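Local coordinates for 5-formyl-3-hydroxy-2-methylpyridine 4-carboxylate 5-dehydrogenase (Mesorhizobium japonicum MAFF 303099, PDB 4OM8), which catalyses the NAD+-dependent oxidation of a formyl-pyridine carboxylate in vitamin B6 breakdown and can also reduce the same aldehyde with NADH to 4-pyridoxic acid, at the interface of chains A and B. Sequence-based numbering; all coordinates share one arbitrary frame. Chains: chain A/B, 5-formyl-3-hydroxy-2-methylpyridine 4-carboxylate 5-dehydrogenase.

Contact 1: the interface of chains A and B. Residues chain A 226-227, 231, 235; chain B 294.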
# COMPACT_ATOMS: atom_id res chain seq x y z
N VAL A 226 7.08 -1.92 3.35
CA VAL A 226 8.51 -1.93 3.67
C VAL A 226 9.16 -0.56 3.45
O VAL A 226 10.06 -0.16 4.18
CB VAL A 226 9.23 -2.99 2.81
CG1 VAL A 226 10.72 -2.99 3.07
CG2 VAL A 226 8.64 -4.38 3.08
N ILE A 227 8.69 0.14 2.42
CA ILE A 227 9.28 1.40 2.00
C ILE A 227 8.18 2.46 1.83
O ILE A 227 7.42 2.38 0.88
CB ILE A 227 10.02 1.25 0.65
CG1 ILE A 227 11.02 0.09 0.71
CG2 ILE A 227 10.73 2.55 0.29
CD1 ILE A 227 11.34 -0.50 -0.65
N ALA A 231 10.24 7.75 0.97
CA ALA A 231 11.40 6.88 0.78
C ALA A 231 11.41 6.21 -0.58
O ALA A 231 12.46 6.02 -1.18
CB ALA A 231 11.46 5.82 1.90
N MET A 235 14.05 6.22 -3.77
CA MET A 235 14.59 5.04 -4.43
C MET A 235 14.42 5.11 -5.94
O MET A 235 15.33 4.76 -6.69
CB MET A 235 13.91 3.77 -3.92
CG MET A 235 14.23 3.40 -2.51
SD MET A 235 13.26 1.95 -2.07
CE MET A 235 13.60 0.95 -3.50
N ARG B 294 15.91 -3.78 3.16
CA ARG B 294 14.67 -3.79 2.40
C ARG B 294 14.52 -5.08 1.61
O ARG B 294 13.42 -5.66 1.56
CB ARG B 294 14.61 -2.57 1.46
CG ARG B 294 14.40 -1.27 2.24
CD ARG B 294 14.75 -0.04 1.39
NE ARG B 294 14.35 1.18 2.07
CZ ARG B 294 14.58 2.42 1.63
NH1 ARG B 294 15.27 2.61 0.52
NH2 ARG B 294 14.16 3.46 2.34
O HOH W 1 14.76 5.54 0.29
O HOH W 2 12.66 0.57 4.39
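The guanidinium plane of B:Arg294 carries A:Ile227 on one face: the branch methyl CG2 sits 4.0 Å above the plane, over the centre of the group. Two waters lie at the edge, in the plane. Water 1 is shared by the two terminal nitrogens, with B:Arg294 NH1 and NH2 each 3.0 Å from its oxygen, and the two N-H bonds reach it with a similar bend. NE-H points at water 2 in a straighter hydrogen bond, 166° at the hydrogen. Each water then passes the contact on to a backbone carbonyl of chain A: water 1 lies 2.8 Å from A:Ala231 O, and water 2 lies 2.7 Å from A:Val226 O. The arginine thus spans from the end of helix 209-226 to helix 229-236, and water links at both ends of its head group hold the plane against turning.

The remaining contacts are van der Waals, with apolar groups of chain A packed against the arginine's chain and head group. A:Met235 runs antiparallel alongside the arginine; its CG and SD come in on the same side of the plane as A:Ile227, out towards NH1, with the sulfur 4.0 Å from B:Arg294 CZ. The methyl CB of A:Ala231 approaches from that side too, displaced towards NH2. The arginine chain runs extended from CG to NE (chi3 171°), which carries the head group away from its own helix and across A:Ile227. The two side chains meet at about a right angle, A:Ile227 CG1 lying 3.8 Å from B:Arg294 CD. Nearer the backbone, the CG1 methyl of A:Val226 touches the base of the arginine around CA.

B:Arg294 hides 87 Å² here, far more than any single residue of chain A in the patch. For this homodimeric enzyme, the site fits one long side chain of helix 284-305 into the partner's helical surface, joining the subunits through van der Waals packing and water-bridged backbone carbonyls.

Contact 2: the interface of chains A and B. Residues chain A 265-266, 270, 278-279; chain B 234, 238-239.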
# COMPACT_ATOMS: atom_id res chain seq x y z
N LYS A 265 -23.78 -0.82 -6.72
CA LYS A 265 -23.66 -1.88 -5.72
C LYS A 265 -24.51 -1.58 -4.50
O LYS A 265 -25.27 -2.43 -4.03
CB LYS A 265 -22.19 -2.08 -5.30
CG LYS A 265 -21.28 -2.60 -6.39
CD LYS A 265 -21.40 -4.10 -6.57
CE LYS A 265 -20.33 -4.61 -7.54
NZ LYS A 265 -20.41 -6.09 -7.69
N THR A 266 -24.40 -0.36 -3.99
CA THR A 266 -25.11 -0.02 -2.76
C THR A 266 -26.62 0.04 -2.99
O THR A 266 -27.40 -0.34 -2.12
CB THR A 266 -24.64 1.32 -2.17
OG1 THR A 266 -24.68 2.34 -3.17
CG2 THR A 266 -23.20 1.19 -1.61
N LYS A 270 -25.70 -4.46 -2.01
CA LYS A 270 -24.47 -5.24 -2.00
C LYS A 270 -23.37 -4.45 -1.30
O LYS A 270 -22.63 -3.70 -1.94
CB LYS A 270 -24.05 -5.60 -3.42
CG LYS A 270 -25.08 -6.42 -4.18
CD LYS A 270 -24.66 -6.56 -5.64
CE LYS A 270 -25.70 -7.34 -6.43
NZ LYS A 270 -25.20 -7.73 -7.78
N GLY A 278 -20.37 -7.84 -2.33
CA GLY A 278 -20.01 -6.47 -2.66
C GLY A 278 -19.27 -6.52 -3.97
O GLY A 278 -19.84 -6.87 -5.01
N MET A 279 -17.99 -6.16 -3.94
CA MET A 279 -17.13 -6.36 -5.09
C MET A 279 -16.99 -7.85 -5.36
O MET A 279 -16.92 -8.28 -6.51
CB MET A 279 -15.74 -5.75 -4.87
CG MET A 279 -15.76 -4.25 -4.64
SD MET A 279 -16.67 -3.40 -5.95
CE MET A 279 -15.70 -3.81 -7.39
N ASP B 234 -14.93 -4.17 0.48
CA ASP B 234 -15.91 -5.13 0.99
C ASP B 234 -15.84 -5.26 2.52
O ASP B 234 -16.86 -5.45 3.17
CB ASP B 234 -15.73 -6.50 0.34
CG ASP B 234 -16.31 -6.55 -1.05
OD1 ASP B 234 -16.98 -5.57 -1.48
OD2 ASP B 234 -16.09 -7.59 -1.71
N LEU B 238 -19.33 -1.10 1.43
CA LEU B 238 -19.47 -0.17 0.31
C LEU B 238 -20.41 0.98 0.66
O LEU B 238 -20.33 2.06 0.05
CB LEU B 238 -19.94 -0.91 -0.95
CG LEU B 238 -18.93 -1.89 -1.57
CD1 LEU B 238 -19.53 -2.61 -2.77
CD2 LEU B 238 -17.69 -1.16 -1.98
N ASP B 239 -21.29 0.76 1.64
CA ASP B 239 -22.13 1.84 2.14
C ASP B 239 -21.27 2.91 2.79
O ASP B 239 -21.50 4.11 2.61
CB ASP B 239 -23.18 1.29 3.13
CG ASP B 239 -22.59 0.42 4.24
OD1 ASP B 239 -21.53 -0.22 4.04
OD2 ASP B 239 -23.21 0.35 5.32
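B:Leu238 reaches across to chain A and buries 50 Å², its CD1 branch meeting both main chain and side chain. Methyl CD1 lies 3.4 Å from A:Lys270 O, a backbone carbonyl, and 3.7 Å from A:Lys265 CB; the leucine and lysine side chains cross obliquely. With CG anti to the carbonyl carbon and CD1 continuing the extended chain (chi2 177°), that methyl is carried forward to this surface.

A:Thr266 packs beside it through its methyl rather than its hydroxyl: CG2 sits 3.9 Å from B:Leu238 CB and also meets the leucine's backbone carbonyl at the start of helix 238-251.

A:Met279 adds a polar link. Its backbone N donates to B:Asp234 OD1 at 2.7 Å, on the syn lone pair of the carboxylate, and the bond is fairly straight, 161° at the hydrogen. The methionine and aspartate side chains run at about a right angle, with A:Met279 CB near both carboxylate oxygens and CG near OD1. Without the carboxylate, as with an alanine at B:Asp234, the backbone N of A:Met279 would probably lose this acceptor and the 278-279 segment would be freer to shift. Behind it, A:Lys265 NZ donates to A:Gly278 O at 2.8 Å, tying helix 260-267 to the same segment.

In the fold, the C-terminal end of helix 229-236 and the start of helix 238-251 in chain B pack on helix 260-267 and the loops that follow it in chain A.

The centres of contact 1 and contact 2, taken over their C-alpha atoms, are about 33 Å apart in the copies given. Helix 229-236 serves in both, but from opposite chains: chain A presents it in contact 1, chain B in contact 2. Because the interface is two-fold symmetric, each subunit uses this helix in both ways, through the neighbouring residues 234 and 235, so contact 1 and the twin of contact 2 meet on the same helix of each subunit. All the residues involved fall in the C-terminal half of the sequence, well beyond the NAD-binding residues, consistent with dimerisation through the helical part.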